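Uncharacterized protein (Bacteroides ovatus CL02T12C04, PDB 6PTM) probably acts as an exo-carrageenase of glycoside hydrolase family 42, removing sugar units from the chain ends of carrageenan. Local coordinates at residues 565-573 with 623-631; 635-645 with 661-672. One frame throughout, in Å; residues are numbered along the deposited sequence.

How the contacts relate
The two contacts follow one another along the chain, neither nesting nor crossing. Contact 1 returns the chain after 49 residues, which include helices 579-590 and 602-607 and strands 597-600 and 614-617, setting the start of helix 625-636 beside the end of strand 564-567. Contact 2 opens on the last turn of that same helix and closes a loop of 15 residues without helix or strand, pairing strand 640-643 with strand 667-670. Both reach one five-stranded parallel sheet, contact 1 near an inner strand and contact 2 at an edge. They also touch directly: Val631, from contact 1, packs on Val641 and Leu661 of contact 2. Helix 625-636, which leads from strand 614-617 to strand 640-643, is thus shared by both.

Contact 1 of 2, residues 565-573 with 623-631; sequences RIFYTKASS and AFKSDIETV. With EDO (1,2-ethanediol), chain C.
Thr569 and Asp627 join two helix starts through one short hydrogen bond, OG1 donating to OD2 at 2.6 Å on the syn side of the carboxylate. With OG1 anti to the backbone N (chi1 179°), the same hydroxyl accepts from Ala571 N at 3.1 Å and so N-caps helix 570-575. Asp627 OD2 is gripped a second time, by Phe624 N at 3.0 Å, which comes from above the carboxylate plane. The other oxygen, OD1, accepts from a water that also donates to Tyr568 O. Against this polar core the Phe567 ring presents its edge, CZ lying 3.5 Å from Asp627 OD1 with ring and carboxylate planes 85° apart; its CE2 meets Val631 CG2 at 3.7 Å, one helical turn further on. Next to this, Ala571 CB sits over one face of the Phe624 ring, 4.0 Å from the centroid, a CH-pi contact, while Lys570 CB lies at the ring's edge. The Lys570 amine reaches on to a bound 1,2-ethanediol and to Asp410. Here a strand passes through a short link into one helix beside the first turn of another: strand 564-567 is flanked by strands 597-600 and 614-617, and Glu602 of helix 602-607 touches Asp627.

Contact 2 of 2, residues 635-645 with 661-672; sequences LDECGTVIIDN and LKQGKGKLIVVS
Leu635 is the knob here, pushed into a hollow walled by Leu661, the carbonyls of Lys662 and Gln663, and the start of strand 667-670. Its CD1 rests 3.6 Å from Lys662 O, and the Leu635 and Leu661 side chains cross at about a right angle, while CD2 lies 3.5 Å from Lys667 O. Both methyls would go with an alanine here, which is likely to open a gap against Leu661 and strand 667-670. A second close fit lies beside it: Gly666 CA comes within 3.6 Å of the CA of Cys638, the C-prime residue of the Schellman motif that ends helix 625-636, and a beta carbon on Gly666 would collide with Leu635 O and Gly639 O. Beyond it the strands run parallel, Val641 bonding through N to Lys667 O and through O to Ile669 N. On the face of Val641 and Ile643, Leu668, its CG anti to the backbone N (chi1 173°), sets CD1 between Val641 CG1 and Ile643 CG2, 3.9 Å from the latter. On the Ile642 face, Ile642 CG2 meets Val671 CG1 at 3.9 Å. Strand 667-670 ends the sheet, bonded to strand 640-643, with helix 625-636 covering the Val641 face and helix 674-687 the Ile642 face.

Contact 1 of 2, residues 565-573 with 623-631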
loop_
_atom_site.group_PDB
_atom_site.type_symbol
_atom_site.label_atom_id
_atom_site.label_comp_id
_atom_site.label_asym_id
_atom_site.label_seq_id
_atom_site.Cartn_x
_atom_site.Cartn_y
_atom_site.Cartn_z
ATOM N N ARG A 565 -19.011 -1.280 7.619
ATOM C CA ARG A 565 -18.352 -2.161 6.622
ATOM C C ARG A 565 -19.122 -2.113 5.312
ATOM O O ARG A 565 -20.322 -2.445 5.296
ATOM C CB ARG A 565 -18.263 -3.586 7.159
ATOM C CG ARG A 565 -17.478 -3.692 8.450
ATOM C CD ARG A 565 -16.126 -2.992 8.412
ATOM N NE ARG A 565 -15.425 -3.328 9.643
ATOM C CZ ARG A 565 -14.625 -4.379 9.799
ATOM N NH1 ARG A 565 -14.330 -5.195 8.792
ATOM N NH2 ARG A 565 -14.024 -4.555 10.954
ATOM N N ILE A 566 -18.438 -1.744 4.241
ATOM C CA ILE A 566 -19.029 -1.754 2.882
ATOM C C ILE A 566 -18.917 -3.175 2.377
ATOM O O ILE A 566 -17.781 -3.655 2.310
ATOM C CB ILE A 566 -18.293 -0.756 1.989
ATOM C CG1 ILE A 566 -18.494 0.665 2.500
ATOM C CG2 ILE A 566 -18.689 -0.879 0.536
ATOM C CD1 ILE A 566 -17.591 1.624 1.830
ATOM N N PHE A 567 -20.027 -3.781 1.959
ATOM C CA PHE A 567 -20.013 -5.156 1.399
ATOM C C PHE A 567 -19.316 -5.196 0.039
ATOM O O PHE A 567 -19.606 -4.374 -0.840
ATOM C CB PHE A 567 -21.405 -5.762 1.274
ATOM C CG PHE A 567 -21.329 -7.256 1.139
ATOM C CD1 PHE A 567 -21.429 -7.860 -0.098
ATOM C CD2 PHE A 567 -21.035 -8.037 2.245
ATOM C CE1 PHE A 567 -21.311 -9.238 -0.204
ATOM C CE2 PHE A 567 -20.855 -9.406 2.124
ATOM C CZ PHE A 567 -21.028 -10.003 0.904
ATOM N N TYR A 568 -18.369 -6.127 -0.105
ATOM C CA TYR A 568 -17.597 -6.348 -1.352
ATOM C C TYR A 568 -17.781 -7.810 -1.763
ATOM O O TYR A 568 -17.676 -8.737 -0.931
ATOM C CB TYR A 568 -16.106 -5.999 -1.210
ATOM C CG TYR A 568 -15.312 -6.356 -2.440
ATOM C CD1 TYR A 568 -15.319 -5.520 -3.536
ATOM C CD2 TYR A 568 -14.627 -7.557 -2.561
ATOM C CE1 TYR A 568 -14.678 -5.871 -4.713
ATOM C CE2 TYR A 568 -13.945 -7.900 -3.726
ATOM C CZ TYR A 568 -13.994 -7.067 -4.820
ATOM O OH TYR A 568 -13.331 -7.345 -5.989
ATOM N N THR A 569 -18.056 -8.051 -3.030
ATOM C CA THR A 569 -18.059 -9.436 -3.581
ATOM C C THR A 569 -17.496 -9.442 -4.999
ATOM O O THR A 569 -17.881 -8.585 -5.803
ATOM C CB THR A 569 -19.442 -10.085 -3.570
ATOM O OG1 THR A 569 -19.270 -11.394 -4.143
ATOM C CG2 THR A 569 -20.499 -9.258 -4.268
ATOM N N LYS A 570 -16.643 -10.418 -5.269
ATOM C CA LYS A 570 -16.086 -10.723 -6.606
ATOM C C LYS A 570 -17.215 -11.031 -7.589
ATOM O O LYS A 570 -16.973 -10.855 -8.772
ATOM C CB LYS A 570 -15.135 -11.919 -6.506
ATOM C CG LYS A 570 -13.820 -11.611 -5.783
ATOM C CD LYS A 570 -12.908 -12.827 -5.573
ATOM C CE LYS A 570 -13.418 -13.700 -4.449
ATOM N NZ LYS A 570 -12.644 -14.956 -4.285
ATOM N N ALA A 571 -18.366 -11.531 -7.137
ATOM C CA ALA A 571 -19.558 -11.734 -8.007
ATOM C C ALA A 571 -19.893 -10.447 -8.783
ATOM O O ALA A 571 -20.169 -10.536 -9.975
ATOM C CB ALA A 571 -20.744 -12.194 -7.173
ATOM N N SER A 572 -19.889 -9.280 -8.132
ATOM C CA SER A 572 -20.169 -7.978 -8.797
ATOM C C SER A 572 -18.926 -7.422 -9.487
ATOM O O SER A 572 -19.118 -6.866 -10.567
ATOM C CB SER A 572 -20.772 -6.960 -7.854
ATOM O OG SER A 572 -22.127 -7.260 -7.554
ATOM N N SER A 573 -17.708 -7.519 -8.918
ATOM C CA SER A 573 -16.511 -6.870 -9.528
ATOM C C SER A 573 -16.147 -7.556 -10.837
ATOM O O SER A 573 -15.704 -6.860 -11.778
ATOM C CB SER A 573 -15.334 -6.797 -8.576
ATOM O OG SER A 573 -15.002 -8.078 -8.081
ATOM N N ALA A 623 -24.447 -11.313 -6.500
ATOM C CA ALA A 623 -23.869 -11.875 -5.268
ATOM C C ALA A 623 -23.847 -13.387 -5.392
ATOM O O ALA A 623 -24.748 -13.948 -6.029
ATOM C CB ALA A 623 -24.636 -11.438 -4.054
ATOM N N PHE A 624 -22.849 -14.019 -4.785
ATOM C CA PHE A 624 -22.853 -15.487 -4.554
ATOM C C PHE A 624 -24.050 -15.771 -3.645
ATOM O O PHE A 624 -24.313 -14.966 -2.699
ATOM C CB PHE A 624 -21.523 -15.958 -3.959
ATOM C CG PHE A 624 -20.325 -15.753 -4.858
ATOM C CD1 PHE A 624 -20.145 -16.545 -5.971
ATOM C CD2 PHE A 624 -19.406 -14.742 -4.618
ATOM C CE1 PHE A 624 -19.067 -16.338 -6.825
ATOM C CE2 PHE A 624 -18.314 -14.549 -5.457
ATOM C CZ PHE A 624 -18.144 -15.349 -6.562
ATOM N N LYS A 625 -24.730 -16.896 -3.857
ATOM C CA LYS A 625 -25.719 -17.349 -2.842
ATOM C C LYS A 625 -25.037 -17.347 -1.457
ATOM O O LYS A 625 -25.653 -16.910 -0.476
ATOM C CB LYS A 625 -26.354 -18.695 -3.224
ATOM C CG LYS A 625 -27.623 -19.051 -2.434
ATOM C CD LYS A 625 -28.373 -20.318 -2.891
ATOM N N SER A 626 -23.795 -17.784 -1.341
ATOM C CA SER A 626 -23.094 -17.838 -0.033
ATOM C C SER A 626 -22.849 -16.432 0.541
ATOM O O SER A 626 -22.772 -16.277 1.780
ATOM C CB SER A 626 -21.828 -18.654 -0.159
ATOM O OG SER A 626 -20.954 -18.118 -1.131
ATOM N N ASP A 627 -22.799 -15.396 -0.282
ATOM C CA ASP A 627 -22.718 -13.998 0.227
ATOM C C ASP A 627 -23.998 -13.716 1.017
ATOM O O ASP A 627 -23.921 -13.251 2.158
ATOM C CB ASP A 627 -22.583 -12.941 -0.882
ATOM C CG ASP A 627 -21.223 -12.846 -1.556
ATOM O OD1 ASP A 627 -20.209 -12.945 -0.846
ATOM O OD2 ASP A 627 -21.193 -12.581 -2.770
ATOM N N ILE A 628 -25.137 -13.937 0.375
ATOM C CA ILE A 628 -26.480 -13.630 0.941
ATOM C C ILE A 628 -26.693 -14.450 2.217
ATOM O O ILE A 628 -27.141 -13.860 3.216
ATOM C CB ILE A 628 -27.554 -13.854 -0.132
ATOM C CG1 ILE A 628 -27.387 -12.810 -1.239
ATOM C CG2 ILE A 628 -28.931 -13.829 0.509
ATOM C CD1 ILE A 628 -28.215 -13.033 -2.470
ATOM N N GLU A 629 -26.394 -15.755 2.180
ATOM C CA GLU A 629 -26.497 -16.674 3.343
ATOM C C GLU A 629 -25.628 -16.131 4.476
ATOM O O GLU A 629 -26.078 -16.173 5.629
ATOM C CB GLU A 629 -26.087 -18.109 2.977
ATOM C CG GLU A 629 -27.143 -18.829 2.159
ATOM C CD GLU A 629 -26.685 -20.109 1.471
ATOM O OE1 GLU A 629 -25.464 -20.432 1.520
ATOM O OE2 GLU A 629 -27.553 -20.775 0.867
ATOM N N THR A 630 -24.413 -15.656 4.188
ATOM C CA THR A 630 -23.542 -15.191 5.280
ATOM C C THR A 630 -24.114 -13.870 5.814
ATOM O O THR A 630 -24.101 -13.678 7.042
ATOM C CB THR A 630 -22.078 -15.167 4.830
ATOM O OG1 THR A 630 -21.764 -16.474 4.354
ATOM C CG2 THR A 630 -21.124 -14.811 5.937
ATOM N N VAL A 631 -24.622 -12.991 4.950
ATOM C CA VAL A 631 -25.161 -11.697 5.457
ATOM C C VAL A 631 -26.426 -11.999 6.277
ATOM O O VAL A 631 -26.618 -11.303 7.281
ATOM C CB VAL A 631 -25.384 -10.674 4.329
ATOM C CG1 VAL A 631 -26.203 -9.484 4.796
ATOM C CG2 VAL A 631 -24.053 -10.240 3.748
HETATM C C1 EDO C . -12.822 -16.416 -7.545
HETATM O O1 EDO C . -12.515 -16.891 -6.266
HETATM C C2 EDO C . -14.225 -15.897 -7.567
HETATM O O2 EDO C . -15.216 -16.901 -7.513
HETATM O O HOH W 1 -17.952 -11.489 -0.514
#

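Contact 2 of 2, residues 635-645 with 661-672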
loop_
_atom_site.group_PDB
_atom_site.type_symbol
_atom_site.label_atom_id
_atom_site.label_comp_id
_atom_site.label_asym_id
_atom_site.label_seq_id
_atom_site.Cartn_x
_atom_site.Cartn_y
_atom_site.Cartn_z
ATOM N N LEU A 635 -27.599 -10.849 10.201
ATOM C CA LEU A 635 -28.943 -10.347 10.615
ATOM C C LEU A 635 -29.500 -11.207 11.754
ATOM O O LEU A 635 -30.075 -10.611 12.691
ATOM C CB LEU A 635 -29.904 -10.312 9.423
ATOM C CG LEU A 635 -29.610 -9.203 8.414
ATOM C CD1 LEU A 635 -30.328 -9.439 7.101
ATOM C CD2 LEU A 635 -29.962 -7.829 8.968
ATOM N N ASP A 636 -29.294 -12.526 11.692
ATOM C CA ASP A 636 -29.737 -13.519 12.708
ATOM C C ASP A 636 -29.001 -13.301 14.038
ATOM O O ASP A 636 -29.575 -13.712 15.060
ATOM C CB ASP A 636 -29.554 -14.978 12.256
ATOM C CG ASP A 636 -30.317 -15.344 10.992
ATOM O OD1 ASP A 636 -31.195 -14.585 10.620
ATOM O OD2 ASP A 636 -30.003 -16.397 10.381
ATOM N N GLU A 637 -27.819 -12.671 14.060
ATOM C CA GLU A 637 -27.164 -12.266 15.336
ATOM C C GLU A 637 -27.577 -10.850 15.762
ATOM O O GLU A 637 -26.848 -10.283 16.538
ATOM C CB GLU A 637 -25.640 -12.134 15.258
ATOM C CG GLU A 637 -24.860 -13.277 14.655
ATOM C CD GLU A 637 -23.440 -12.841 14.272
ATOM O OE1 GLU A 637 -23.143 -11.592 14.081
ATOM O OE2 GLU A 637 -22.621 -13.744 14.176
ATOM N N CYS A 638 -28.627 -10.246 15.219
ATOM C CA CYS A 638 -29.092 -8.871 15.558
ATOM C C CYS A 638 -28.195 -7.819 14.876
ATOM O O CYS A 638 -28.198 -6.684 15.340
ATOM C CB CYS A 638 -29.182 -8.620 17.064
ATOM S SG CYS A 638 -30.220 -9.810 17.963
ATOM N N GLY A 639 -27.519 -8.152 13.771
ATOM C CA GLY A 639 -26.772 -7.168 12.968
ATOM C C GLY A 639 -27.704 -6.194 12.270
ATOM O O GLY A 639 -28.925 -6.484 12.138
ATOM N N THR A 640 -27.150 -5.085 11.792
ATOM C CA THR A 640 -27.857 -4.100 10.952
ATOM C C THR A 640 -27.293 -4.158 9.544
ATOM O O THR A 640 -26.065 -4.041 9.381
ATOM C CB THR A 640 -27.725 -2.688 11.527
ATOM O OG1 THR A 640 -28.314 -2.694 12.828
ATOM C CG2 THR A 640 -28.358 -1.646 10.641
ATOM N N VAL A 641 -28.166 -4.301 8.564
ATOM C CA VAL A 641 -27.797 -4.251 7.132
ATOM C C VAL A 641 -28.605 -3.146 6.468
ATOM O O VAL A 641 -29.848 -3.123 6.622
ATOM C CB VAL A 641 -28.017 -5.596 6.435
ATOM C CG1 VAL A 641 -27.736 -5.472 4.961
ATOM C CG2 VAL A 641 -27.196 -6.712 7.062
ATOM N N ILE A 642 -27.893 -2.268 5.758
ATOM C CA ILE A 642 -28.467 -1.124 5.005
ATOM C C ILE A 642 -28.205 -1.408 3.542
ATOM O O ILE A 642 -27.033 -1.499 3.160
ATOM C CB ILE A 642 -27.890 0.229 5.462
ATOM C CG1 ILE A 642 -28.133 0.477 6.952
ATOM C CG2 ILE A 642 -28.462 1.355 4.613
ATOM C CD1 ILE A 642 -27.178 1.456 7.558
ATOM N N ILE A 643 -29.268 -1.580 2.771
ATOM C CA ILE A 643 -29.174 -2.091 1.379
ATOM C C ILE A 643 -30.005 -1.189 0.483
ATOM O O ILE A 643 -31.055 -0.672 0.974
ATOM C CB ILE A 643 -29.580 -3.574 1.274
ATOM C CG1 ILE A 643 -29.277 -4.158 -0.108
ATOM C CG2 ILE A 643 -31.033 -3.809 1.658
ATOM C CD1 ILE A 643 -29.189 -5.661 -0.105
ATOM N N ASP A 644 -29.517 -0.978 -0.741
ATOM C CA ASP A 644 -30.223 -0.151 -1.748
ATOM C C ASP A 644 -31.227 -1.051 -2.476
ATOM O O ASP A 644 -31.399 -2.193 -2.055
ATOM C CB ASP A 644 -29.267 0.626 -2.648
ATOM C CG ASP A 644 -28.393 -0.203 -3.563
ATOM O OD1 ASP A 644 -28.623 -1.401 -3.634
ATOM O OD2 ASP A 644 -27.469 0.369 -4.186
ATOM N N ASN A 645 -31.904 -0.527 -3.489
ATOM C CA ASN A 645 -32.962 -1.269 -4.229
ATOM C C ASN A 645 -32.316 -2.149 -5.305
ATOM O O ASN A 645 -32.959 -3.083 -5.748
ATOM C CB ASN A 645 -34.009 -0.312 -4.805
ATOM C CG ASN A 645 -34.851 0.315 -3.717
ATOM O OD1 ASN A 645 -34.891 1.536 -3.594
ATOM N ND2 ASN A 645 -35.459 -0.509 -2.885
ATOM N N LEU A 661 -32.707 -11.545 1.621
ATOM C CA LEU A 661 -32.392 -11.233 3.032
ATOM C C LEU A 661 -33.719 -11.068 3.772
ATOM O O LEU A 661 -34.617 -10.426 3.214
ATOM C CB LEU A 661 -31.583 -9.937 3.107
ATOM C CG LEU A 661 -30.108 -10.028 2.735
ATOM C CD1 LEU A 661 -29.445 -8.680 2.980
ATOM C CD2 LEU A 661 -29.390 -11.121 3.520
ATOM N N LYS A 662 -33.818 -11.616 4.977
ATOM C CA LYS A 662 -34.977 -11.408 5.886
ATOM C C LYS A 662 -34.480 -10.713 7.141
ATOM O O LYS A 662 -33.467 -11.159 7.701
ATOM C CB LYS A 662 -35.622 -12.749 6.248
ATOM C CG LYS A 662 -36.176 -13.521 5.058
ATOM C CD LYS A 662 -37.147 -12.704 4.210
ATOM C CE LYS A 662 -37.977 -13.543 3.264
ATOM N NZ LYS A 662 -37.146 -14.071 2.157
ATOM N N GLN A 663 -35.165 -9.663 7.562
ATOM C CA GLN A 663 -34.769 -8.883 8.758
ATOM C C GLN A 663 -34.542 -9.817 9.950
ATOM O O GLN A 663 -33.511 -9.648 10.667
ATOM C CB GLN A 663 -35.845 -7.859 9.125
ATOM C CG GLN A 663 -35.551 -7.175 10.451
ATOM C CD GLN A 663 -36.204 -5.825 10.559
ATOM O OE1 GLN A 663 -35.644 -4.814 10.148
ATOM N NE2 GLN A 663 -37.392 -5.807 11.134
ATOM N N GLY A 664 -35.514 -10.708 10.202
ATOM C CA GLY A 664 -35.560 -11.544 11.411
ATOM C C GLY A 664 -35.248 -10.734 12.659
ATOM O O GLY A 664 -35.880 -9.688 12.877
ATOM N N LYS A 665 -34.260 -11.183 13.421
ATOM C CA LYS A 665 -33.826 -10.600 14.716
ATOM C C LYS A 665 -32.976 -9.339 14.526
ATOM O O LYS A 665 -32.794 -8.624 15.502
ATOM C CB LYS A 665 -33.026 -11.654 15.482
ATOM C CG LYS A 665 -33.725 -13.003 15.594
ATOM C CD LYS A 665 -33.159 -13.866 16.675
ATOM C CE LYS A 665 -33.613 -13.434 18.049
ATOM N NZ LYS A 665 -32.635 -13.863 19.075
ATOM N N GLY A 666 -32.461 -9.069 13.332
ATOM C CA GLY A 666 -31.607 -7.891 13.108
ATOM C C GLY A 666 -32.420 -6.729 12.586
ATOM O O GLY A 666 -33.646 -6.705 12.780
ATOM N N LYS A 667 -31.757 -5.817 11.890
ATOM C CA LYS A 667 -32.359 -4.589 11.328
ATOM C C LYS A 667 -31.978 -4.560 9.853
ATOM O O LYS A 667 -30.755 -4.476 9.546
ATOM C CB LYS A 667 -31.879 -3.372 12.127
ATOM C CG LYS A 667 -32.884 -2.233 12.247
ATOM C CD LYS A 667 -32.386 -0.974 12.981
ATOM C CE LYS A 667 -31.804 -1.205 14.365
ATOM N NZ LYS A 667 -32.732 -1.929 15.267
ATOM N N LEU A 668 -32.965 -4.681 8.974
ATOM C CA LEU A 668 -32.730 -4.671 7.515
ATOM C C LEU A 668 -33.375 -3.427 6.915
ATOM O O LEU A 668 -34.601 -3.352 6.825
ATOM C CB LEU A 668 -33.259 -5.959 6.891
ATOM C CG LEU A 668 -33.225 -6.017 5.365
ATOM C CD1 LEU A 668 -31.772 -5.968 4.842
ATOM C CD2 LEU A 668 -33.940 -7.273 4.896
ATOM N N ILE A 669 -32.555 -2.460 6.528
ATOM C CA ILE A 669 -33.027 -1.097 6.183
ATOM C C ILE A 669 -32.785 -0.900 4.701
ATOM O O ILE A 669 -31.610 -0.930 4.231
ATOM C CB ILE A 669 -32.360 -0.032 7.079
ATOM C CG1 ILE A 669 -32.626 -0.361 8.552
ATOM C CG2 ILE A 669 -32.839 1.357 6.707
ATOM C CD1 ILE A 669 -31.927 0.543 9.568
ATOM N N VAL A 670 -33.869 -0.651 3.985
ATOM C CA VAL A 670 -33.818 -0.431 2.519
ATOM C C VAL A 670 -33.807 1.068 2.271
ATOM O O VAL A 670 -34.625 1.767 2.842
ATOM C CB VAL A 670 -34.968 -1.163 1.809
ATOM C CG1 VAL A 670 -34.856 -1.062 0.297
ATOM C CG2 VAL A 670 -35.027 -2.610 2.293
ATOM N N VAL A 671 -32.898 1.530 1.428
ATOM C CA VAL A 671 -32.719 2.974 1.135
ATOM C C VAL A 671 -32.631 3.128 -0.382
ATOM O O VAL A 671 -32.419 2.115 -1.077
ATOM C CB VAL A 671 -31.475 3.544 1.849
ATOM C CG1 VAL A 671 -31.556 3.349 3.347
ATOM C CG2 VAL A 671 -30.184 2.954 1.308
ATOM N N SER A 672 -32.814 4.347 -0.879
ATOM C CA SER A 672 -32.933 4.645 -2.328
ATOM C C SER A 672 -31.765 5.507 -2.796
ATOM O O SER A 672 -31.518 5.518 -4.011
ATOM C CB SER A 672 -34.265 5.295 -2.617
ATOM O OG SER A 672 -35.313 4.427 -2.224
#